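Local coordinates for calcium homeostasis modulator 1 (Oryzias latipes, PDB 6LMT), which probably forms large-pore membrane channels that respond to voltage and extracellular calcium and pass ions and small metabolites such as ATP, at residues A[43-48]-A[154-159]; A[95-100]-A[209-214]. All blocks are in the same frame, centred on the assembly; numbering follows the deposited sequence.

Overall arrangement
The two contacts lie on opposite sides of the chain's centre, their own centres 49 Å apart and their nearest atoms about 33 Å apart. Along the chain their segments alternate: 43-48, 95-100, 154-159, 209-214. The polypeptide therefore passes between the two sites through long helices such as 48-70 and 167-202. Interaction 1 joins the loop leading into helix 48-70 to the end region of helix 148-155 and the turn there, near the two disulfides, probably on the extracellular side. Interaction 2 packs helix 92-105 against the start of helix 210-258, probably on the cytoplasmic side. Each brings parts of the sequence more than 100 residues apart into contact, at two well separated places in each subunit of an eight-chain assembly.

Interaction 1. Residues A[43-48]-A[154-159]; sequences CMPEYN and FLARIP
The carboxamide of Asn48 meets Ala156 through the edge of its flat group: ND2 donates to Ala156 O at 3.2 Å, and the acceptor lies only 10° out of the amide plane. The N-H points at the oxygen with an angle of 152°, and the donor lies in the carbonyl plane, on a lone pair. At the other end of the same amide, OD1 takes weak hydrogen bonds from Cys43 N and Met44 N. A second flat group, the guanidinium of Arg157, has Phe154 CA over one face, toward the rim. The arginine is bent at chi3 (-66°, which places NE), and its far end leads away from 43-48, while its CG stays 3.8 Å from Cys43 O.

Alanine suits position 156 because its small CB can pack close against the proline, with Ala156 CB 3.6 Å from Pro45 N. Ala156 CB is also 3.8 Å from Pro45 CD, and Asn48 ND2 is close by. Cys43 meets the same segment, its CA making a C-H...O contact to Ala156 O. Cys43 SG is 3.7 Å from Arg157 CA and 4.0 Å from Pro159 CD. This sulfur is bonded to Cys160, directly after Pro159, so the covalent link and the noncovalent contacts hold the same neighbourhood. A type I turn runs from Leu155 to Ile158, while Asn48 begins helix 48-70 just after Tyr47 at its N-cap. Asn48 also packs on Cys41 and Cys126, which form the second disulfide, and Met44 rests on Tyr176 of a neighbouring subunit.

Asparagine suits its place because one amide both donates across the contact and accepts within its own loop. The chemistry is thus one of division of labour: the disulfide limits how far the segments can separate, and the amide helps set how they are turned against each other.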
ATOM      1  N   CYS A  43      -6.840 -33.053  23.649  1.00 81.72           N
ATOM      2  CA  CYS A  43      -7.682 -34.159  23.201  1.00 81.72           C
ATOM      3  C   CYS A  43      -7.453 -35.418  24.024  1.00 81.72           C
ATOM      4  O   CYS A  43      -7.374 -36.524  23.503  1.00 81.72           O
ATOM      5  CB  CYS A  43      -7.547 -34.411  21.698  1.00 81.72           C
ATOM      6  SG  CYS A  43      -8.611 -33.304  20.750  1.00 81.72           S
ATOM      7  N   MET A  44      -7.389 -35.230  25.334  1.00 85.10           N
ATOM      8  CA  MET A  44      -7.290 -36.242  26.360  1.00 85.10           C
ATOM      9  C   MET A  44      -8.308 -35.909  27.437  1.00 85.10           C
ATOM     10  O   MET A  44      -8.442 -34.747  27.806  1.00 85.10           O
ATOM     11  CB  MET A  44      -5.893 -36.264  26.964  1.00 85.10           C
ATOM     12  CG  MET A  44      -4.830 -36.662  25.996  1.00 85.10           C
ATOM     13  SD  MET A  44      -3.187 -36.346  26.609  1.00 85.10           S
ATOM     14  CE  MET A  44      -3.084 -37.549  27.903  1.00 85.10           C
ATOM     15  N   PRO A  45      -9.027 -36.900  27.969  1.00 84.36           N
ATOM     16  CA  PRO A  45     -10.118 -36.600  28.903  1.00 84.36           C
ATOM     17  C   PRO A  45      -9.684 -36.137  30.277  1.00 84.36           C
ATOM     18  O   PRO A  45     -10.549 -35.777  31.077  1.00 84.36           O
ATOM     19  CB  PRO A  45     -10.863 -37.928  28.990  1.00 84.36           C
ATOM     20  CG  PRO A  45      -9.884 -38.920  28.636  1.00 84.36           C
ATOM     21  CD  PRO A  45      -8.994 -38.326  27.628  1.00 84.36           C
ATOM     22  N   GLU A  46      -8.398 -36.128  30.586  1.00 86.60           N
ATOM     23  CA  GLU A  46      -7.924 -35.642  31.872  1.00 86.60           C
ATOM     24  C   GLU A  46      -7.607 -34.166  31.840  1.00 86.60           C
ATOM     25  O   GLU A  46      -7.632 -33.508  32.878  1.00 86.60           O
ATOM     26  CB  GLU A  46      -6.655 -36.386  32.294  1.00 86.60           C
ATOM     27  CG  GLU A  46      -6.817 -37.864  32.420  1.00 86.60           C
ATOM     28  CD  GLU A  46      -6.520 -38.592  31.126  1.00 86.60           C
ATOM     29  OE1 GLU A  46      -6.018 -37.955  30.185  1.00 86.60           O
ATOM     30  OE2 GLU A  46      -6.821 -39.800  31.043  1.00 86.60           O
ATOM     31  N   TYR A  47      -7.306 -33.642  30.666  1.00 82.40           N
ATOM     32  CA  TYR A  47      -6.662 -32.359  30.518  1.00 82.40           C
ATOM     33  C   TYR A  47      -7.476 -31.390  29.690  1.00 82.40           C
ATOM     34  O   TYR A  47      -7.111 -30.218  29.623  1.00 82.40           O
ATOM     35  CB  TYR A  47      -5.290 -32.564  29.872  1.00 82.40           C
ATOM     36  CG  TYR A  47      -4.355 -33.384  30.711  1.00 82.40           C
ATOM     37  CD1 TYR A  47      -4.348 -33.269  32.089  1.00 82.40           C
ATOM     38  CD2 TYR A  47      -3.576 -34.372  30.137  1.00 82.40           C
ATOM     39  CE1 TYR A  47      -3.531 -34.051  32.857  1.00 82.40           C
ATOM     40  CE2 TYR A  47      -2.764 -35.158  30.895  1.00 82.40           C
ATOM     41  CZ  TYR A  47      -2.742 -34.994  32.254  1.00 82.40           C
ATOM     42  OH  TYR A  47      -1.924 -35.781  33.022  1.00 82.40           O
ATOM     43  N   ASN A  48      -8.565 -31.845  29.063  1.00 76.60           N
ATOM     44  CA  ASN A  48      -9.339 -30.990  28.168  1.00 76.60           C
ATOM     45  C   ASN A  48     -10.054 -29.885  28.912  1.00 76.60           C
ATOM     46  O   ASN A  48     -10.134 -28.759  28.421  1.00 76.60           O
ATOM     47  CB  ASN A  48     -10.377 -31.779  27.393  1.00 76.60           C
ATOM     48  CG  ASN A  48      -9.840 -32.424  26.186  1.00 76.60           C
ATOM     49  OD1 ASN A  48      -8.791 -32.064  25.712  1.00 76.60           O
ATOM     50  ND2 ASN A  48     -10.642 -33.252  25.571  1.00 76.60           N
ATOM     51  N   PHE A 154     -12.829 -41.351  23.423  1.00 95.64           N
ATOM     52  CA  PHE A 154     -13.417 -41.131  22.111  1.00 95.64           C
ATOM     53  C   PHE A 154     -14.007 -39.731  21.998  1.00 95.64           C
ATOM     54  O   PHE A 154     -13.803 -39.041  20.997  1.00 95.64           O
ATOM     55  CB  PHE A 154     -14.478 -42.202  21.863  1.00 95.64           C
ATOM     56  CG  PHE A 154     -15.162 -42.094  20.544  1.00 95.64           C
ATOM     57  CD1 PHE A 154     -14.534 -42.506  19.393  1.00 95.64           C
ATOM     58  CD2 PHE A 154     -16.439 -41.583  20.458  1.00 95.64           C
ATOM     59  CE1 PHE A 154     -15.158 -42.401  18.186  1.00 95.64           C
ATOM     60  CE2 PHE A 154     -17.060 -41.473  19.258  1.00 95.64           C
ATOM     61  CZ  PHE A 154     -16.418 -41.887  18.118  1.00 95.64           C
ATOM     62  N   LEU A 155     -14.747 -39.300  23.016  1.00 89.93           N
ATOM     63  CA  LEU A 155     -15.360 -37.984  23.020  1.00 89.93           C
ATOM     64  C   LEU A 155     -14.357 -36.871  23.224  1.00 89.93           C
ATOM     65  O   LEU A 155     -14.624 -35.739  22.825  1.00 89.93           O
ATOM     66  CB  LEU A 155     -16.415 -37.901  24.113  1.00 89.93           C
ATOM     67  CG  LEU A 155     -17.646 -38.775  23.956  1.00 89.93           C
ATOM     68  CD1 LEU A 155     -18.509 -38.644  25.168  1.00 89.93           C
ATOM     69  CD2 LEU A 155     -18.393 -38.381  22.725  1.00 89.93           C
ATOM     70  N   ALA A 156     -13.214 -37.163  23.832  1.00 85.97           N
ATOM     71  CA  ALA A 156     -12.207 -36.143  24.049  1.00 85.97           C
ATOM     72  C   ALA A 156     -11.501 -35.738  22.772  1.00 85.97           C
ATOM     73  O   ALA A 156     -10.888 -34.676  22.741  1.00 85.97           O
ATOM     74  CB  ALA A 156     -11.190 -36.625  25.062  1.00 85.97           C
ATOM     75  N   ARG A 157     -11.582 -36.539  21.719  1.00 86.94           N
ATOM     76  CA  ARG A 157     -10.884 -36.250  20.480  1.00 86.94           C
ATOM     77  C   ARG A 157     -11.736 -35.479  19.486  1.00 86.94           C
ATOM     78  O   ARG A 157     -11.246 -35.161  18.404  1.00 86.94           O
ATOM     79  CB  ARG A 157     -10.383 -37.547  19.863  1.00 86.94           C
ATOM     80  CG  ARG A 157      -9.349 -38.243  20.721  1.00 86.94           C
ATOM     81  CD  ARG A 157      -8.656 -39.370  19.990  1.00 86.94           C
ATOM     82  NE  ARG A 157      -9.551 -40.476  19.665  1.00 86.94           N
ATOM     83  CZ  ARG A 157      -9.715 -41.564  20.417  1.00 86.94           C
ATOM     84  NH1 ARG A 157      -9.030 -41.713  21.540  1.00 86.94           N
ATOM     85  NH2 ARG A 157     -10.551 -42.517  20.033  1.00 86.94           N
ATOM     86  N   ILE A 158     -12.991 -35.184  19.853  1.00 83.48           N
ATOM     87  CA  ILE A 158     -13.851 -34.327  19.015  1.00 83.48           C
ATOM     88  C   ILE A 158     -13.270 -32.960  18.672  1.00 83.48           C
ATOM     89  O   ILE A 158     -13.404 -32.547  17.509  1.00 83.48           O
ATOM     90  CB  ILE A 158     -15.257 -34.250  19.630  1.00 83.48           C
ATOM     91  CG1 ILE A 158     -15.970 -35.585  19.472  1.00 83.48           C
ATOM     92  CG2 ILE A 158     -16.113 -33.143  19.046  1.00 83.48           C
ATOM     93  CD1 ILE A 158     -17.253 -35.692  20.205  1.00 83.48           C
ATOM     94  N   PRO A 159     -12.581 -32.219  19.562  1.00 79.24           N
ATOM     95  CA  PRO A 159     -11.991 -30.948  19.116  1.00 79.24           C
ATOM     96  C   PRO A 159     -10.857 -31.066  18.108  1.00 79.24           C
ATOM     97  O   PRO A 159     -10.409 -30.037  17.602  1.00 79.24           O
ATOM     98  CB  PRO A 159     -11.477 -30.335  20.413  1.00 79.24           C
ATOM     99  CG  PRO A 159     -12.215 -30.925  21.416  1.00 79.24           C
ATOM    100  CD  PRO A 159     -12.480 -32.290  21.031  1.00 79.24           C
TER

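Interaction 2. Residues A[95-100]-A[209-214]; sequences LRYMLC and AAFLKT
Tyr97 turns one face of its ring to the backbone between Ala210 and Phe211 and one edge to Thr214. Phe211 N stands 4.2 Å above the Tyr97 ring plane, toward the rim, while Thr214 CG2 lies in the plane. Thr214 CB approaches this edge, 3.6 Å from Tyr97 CD2. The CB bond of Tyr97 points toward 209-214, and chi1 of -173° sets CG, where the ring starts, anti to the backbone N. Its side chain and that of Phe211 cross obliquely: Tyr97 CE2 comes in the plane of the Phe211 ring, at its edge, and Tyr97 CZ is 3.8 Å from Phe211 CD1.

Small groups fill the rest of the interface. Ala210 CB is 4.3 Å from Tyr97 CB, and Thr214 CG2 is 4.1 Å from Met98 CB. The short helical segments are 9.3 Å apart at closest approach and cross at -75°, so contact is concentrated where the large ring bridges them. Met98 also packs on Leu77 of helix 74-82, and Lys213 forms a salt bridge to Glu254 of a neighbouring subunit.

Threonine is well suited to this buried place because its hydroxyl is satisfied within its own helix. Thr214 OG1 donates to Ala210 O at 2.7 Å, and Thr214 N bonds to the same oxygen from the opposite face of the carbonyl plane. The methyl is left for apolar contact. The tyrosine thus combines an apolar ring that packs between helices with a hydroxyl hydrogen-bonded to Arg203 NH1, and Arg203 also borders a bound cholesterol hemisuccinate.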
ATOM      1  N   LEU A  95      -8.630   8.463  47.078  1.00133.08           N
ATOM      2  CA  LEU A  95      -7.832   7.269  46.838  1.00133.08           C
ATOM      3  C   LEU A  95      -8.700   6.108  46.373  1.00133.08           C
ATOM      4  O   LEU A  95      -8.294   5.344  45.493  1.00133.08           O
ATOM      5  CB  LEU A  95      -7.069   6.885  48.100  1.00133.08           C
ATOM      6  CG  LEU A  95      -6.029   7.882  48.599  1.00133.08           C
ATOM      7  CD1 LEU A  95      -5.462   7.424  49.918  1.00133.08           C
ATOM      8  CD2 LEU A  95      -4.927   8.079  47.591  1.00133.08           C
ATOM      9  N   ARG A  96      -9.894   5.958  46.953  1.00130.94           N
ATOM     10  CA  ARG A  96     -10.800   4.913  46.496  1.00130.94           C
ATOM     11  C   ARG A  96     -11.311   5.182  45.094  1.00130.94           C
ATOM     12  O   ARG A  96     -11.514   4.238  44.324  1.00130.94           O
ATOM     13  CB  ARG A  96     -11.989   4.752  47.438  1.00130.94           C
ATOM     14  CG  ARG A  96     -11.675   4.074  48.750  1.00130.94           C
ATOM     15  CD  ARG A  96     -12.957   3.610  49.422  1.00130.94           C
ATOM     16  NE  ARG A  96     -13.837   4.714  49.794  1.00130.94           N
ATOM     17  CZ  ARG A  96     -13.818   5.311  50.979  1.00130.94           C
ATOM     18  NH1 ARG A  96     -12.972   4.903  51.912  1.00130.94           N
ATOM     19  NH2 ARG A  96     -14.654   6.304  51.235  1.00130.94           N
ATOM     20  N   TYR A  97     -11.519   6.450  44.740  1.00130.55           N
ATOM     21  CA  TYR A  97     -12.002   6.760  43.404  1.00130.55           C
ATOM     22  C   TYR A  97     -10.919   6.513  42.371  1.00130.55           C
ATOM     23  O   TYR A  97     -11.199   6.063  41.257  1.00130.55           O
ATOM     24  CB  TYR A  97     -12.480   8.206  43.329  1.00130.55           C
ATOM     25  CG  TYR A  97     -13.134   8.475  42.022  1.00130.55           C
ATOM     26  CD1 TYR A  97     -14.405   7.999  41.787  1.00130.55           C
ATOM     27  CD2 TYR A  97     -12.475   9.144  41.001  1.00130.55           C
ATOM     28  CE1 TYR A  97     -15.010   8.195  40.600  1.00130.55           C
ATOM     29  CE2 TYR A  97     -13.082   9.341  39.794  1.00130.55           C
ATOM     30  CZ  TYR A  97     -14.356   8.862  39.607  1.00130.55           C
ATOM     31  OH  TYR A  97     -15.021   9.028  38.425  1.00130.55           O
ATOM     32  N   MET A  98      -9.680   6.798  42.740  1.00128.86           N
ATOM     33  CA  MET A  98      -8.530   6.616  41.871  1.00128.86           C
ATOM     34  C   MET A  98      -8.287   5.147  41.565  1.00128.86           C
ATOM     35  O   MET A  98      -8.026   4.776  40.417  1.00128.86           O
ATOM     36  CB  MET A  98      -7.348   7.215  42.594  1.00128.86           C
ATOM     37  CG  MET A  98      -6.092   7.392  41.904  1.00128.86           C
ATOM     38  SD  MET A  98      -5.130   7.969  43.310  1.00128.86           S
ATOM     39  CE  MET A  98      -5.891   9.541  43.679  1.00128.86           C
ATOM     40  N   LEU A  99      -8.360   4.306  42.597  1.00119.98           N
ATOM     41  CA  LEU A  99      -8.231   2.867  42.432  1.00119.98           C
ATOM     42  C   LEU A  99      -9.356   2.299  41.583  1.00119.98           C
ATOM     43  O   LEU A  99      -9.130   1.406  40.762  1.00119.98           O
ATOM     44  CB  LEU A  99      -8.214   2.208  43.804  1.00119.98           C
ATOM     45  CG  LEU A  99      -8.139   0.694  43.894  1.00119.98           C
ATOM     46  CD1 LEU A  99      -6.859   0.171  43.290  1.00119.98           C
ATOM     47  CD2 LEU A  99      -8.247   0.295  45.334  1.00119.98           C
ATOM     48  N   CYS A 100     -10.570   2.818  41.754  1.00116.16           N
ATOM     49  CA  CYS A 100     -11.695   2.361  40.956  1.00116.16           C
ATOM     50  C   CYS A 100     -11.559   2.780  39.499  1.00116.16           C
ATOM     51  O   CYS A 100     -12.003   2.057  38.609  1.00116.16           O
ATOM     52  CB  CYS A 100     -12.991   2.890  41.562  1.00116.16           C
ATOM     53  SG  CYS A 100     -14.489   2.304  40.778  1.00116.16           S
ATOM     54  N   ALA A 209     -17.128  15.365  42.667  1.00139.80           N
ATOM     55  CA  ALA A 209     -16.083  16.166  43.303  1.00139.80           C
ATOM     56  C   ALA A 209     -14.992  15.298  43.904  1.00139.80           C
ATOM     57  O   ALA A 209     -13.925  15.819  44.218  1.00139.80           O
ATOM     58  CB  ALA A 209     -16.597  17.139  44.383  1.00139.80           C
ATOM     59  N   ALA A 210     -15.190  13.988  44.019  1.00138.21           N
ATOM     60  CA  ALA A 210     -14.059  13.080  44.076  1.00138.21           C
ATOM     61  C   ALA A 210     -13.515  12.870  42.679  1.00138.21           C
ATOM     62  O   ALA A 210     -12.303  12.757  42.492  1.00138.21           O
ATOM     63  CB  ALA A 210     -14.470  11.750  44.697  1.00138.21           C
ATOM     64  N   PHE A 211     -14.416  12.836  41.696  1.00137.33           N
ATOM     65  CA  PHE A 211     -14.043  12.831  40.288  1.00137.33           C
ATOM     66  C   PHE A 211     -13.270  14.080  39.909  1.00137.33           C
ATOM     67  O   PHE A 211     -12.341  14.021  39.100  1.00137.33           O
ATOM     68  CB  PHE A 211     -15.302  12.703  39.432  1.00137.33           C
ATOM     69  CG  PHE A 211     -15.060  12.855  37.966  1.00137.33           C
ATOM     70  CD1 PHE A 211     -14.448  11.848  37.246  1.00137.33           C
ATOM     71  CD2 PHE A 211     -15.451  14.002  37.302  1.00137.33           C
ATOM     72  CE1 PHE A 211     -14.225  11.977  35.900  1.00137.33           C
ATOM     73  CE2 PHE A 211     -15.228  14.145  35.955  1.00137.33           C
ATOM     74  CZ  PHE A 211     -14.625  13.120  35.253  1.00137.33           C
ATOM     75  N   LEU A 212     -13.631  15.216  40.487  1.00140.72           N
ATOM     76  CA  LEU A 212     -12.939  16.449  40.151  1.00140.72           C
ATOM     77  C   LEU A 212     -11.606  16.555  40.883  1.00140.72           C
ATOM     78  O   LEU A 212     -10.654  17.130  40.348  1.00140.72           O
ATOM     79  CB  LEU A 212     -13.852  17.631  40.462  1.00140.72           C
ATOM     80  CG  LEU A 212     -15.212  17.526  39.758  1.00140.72           C
ATOM     81  CD1 LEU A 212     -16.190  18.585  40.219  1.00140.72           C
ATOM     82  CD2 LEU A 212     -15.080  17.554  38.245  1.00140.72           C
ATOM     83  N   LYS A 213     -11.507  15.990  42.090  1.00140.45           N
ATOM     84  CA  LYS A 213     -10.217  15.954  42.774  1.00140.45           C
ATOM     85  C   LYS A 213      -9.277  14.935  42.147  1.00140.45           C
ATOM     86  O   LYS A 213      -8.061  15.154  42.105  1.00140.45           O
ATOM     87  CB  LYS A 213     -10.403  15.652  44.257  1.00140.45           C
ATOM     88  CG  LYS A 213     -10.937  16.804  45.058  1.00140.45           C
ATOM     89  CD  LYS A 213     -11.117  16.421  46.506  1.00140.45           C
ATOM     90  CE  LYS A 213     -11.676  17.578  47.301  1.00140.45           C
ATOM     91  NZ  LYS A 213     -11.900  17.235  48.728  1.00140.45           N
ATOM     92  N   THR A 214      -9.812  13.813  41.665  1.00137.97           N
ATOM     93  CA  THR A 214      -8.975  12.814  41.016  1.00137.97           C
ATOM     94  C   THR A 214      -8.519  13.292  39.649  1.00137.97           C
ATOM     95  O   THR A 214      -7.411  12.957  39.215  1.00137.97           O
ATOM     96  CB  THR A 214      -9.733  11.490  40.915  1.00137.97           C
ATOM     97  OG1 THR A 214     -10.201  11.125  42.214  1.00137.97           O
ATOM     98  CG2 THR A 214      -8.848  10.367  40.433  1.00137.97           C
TER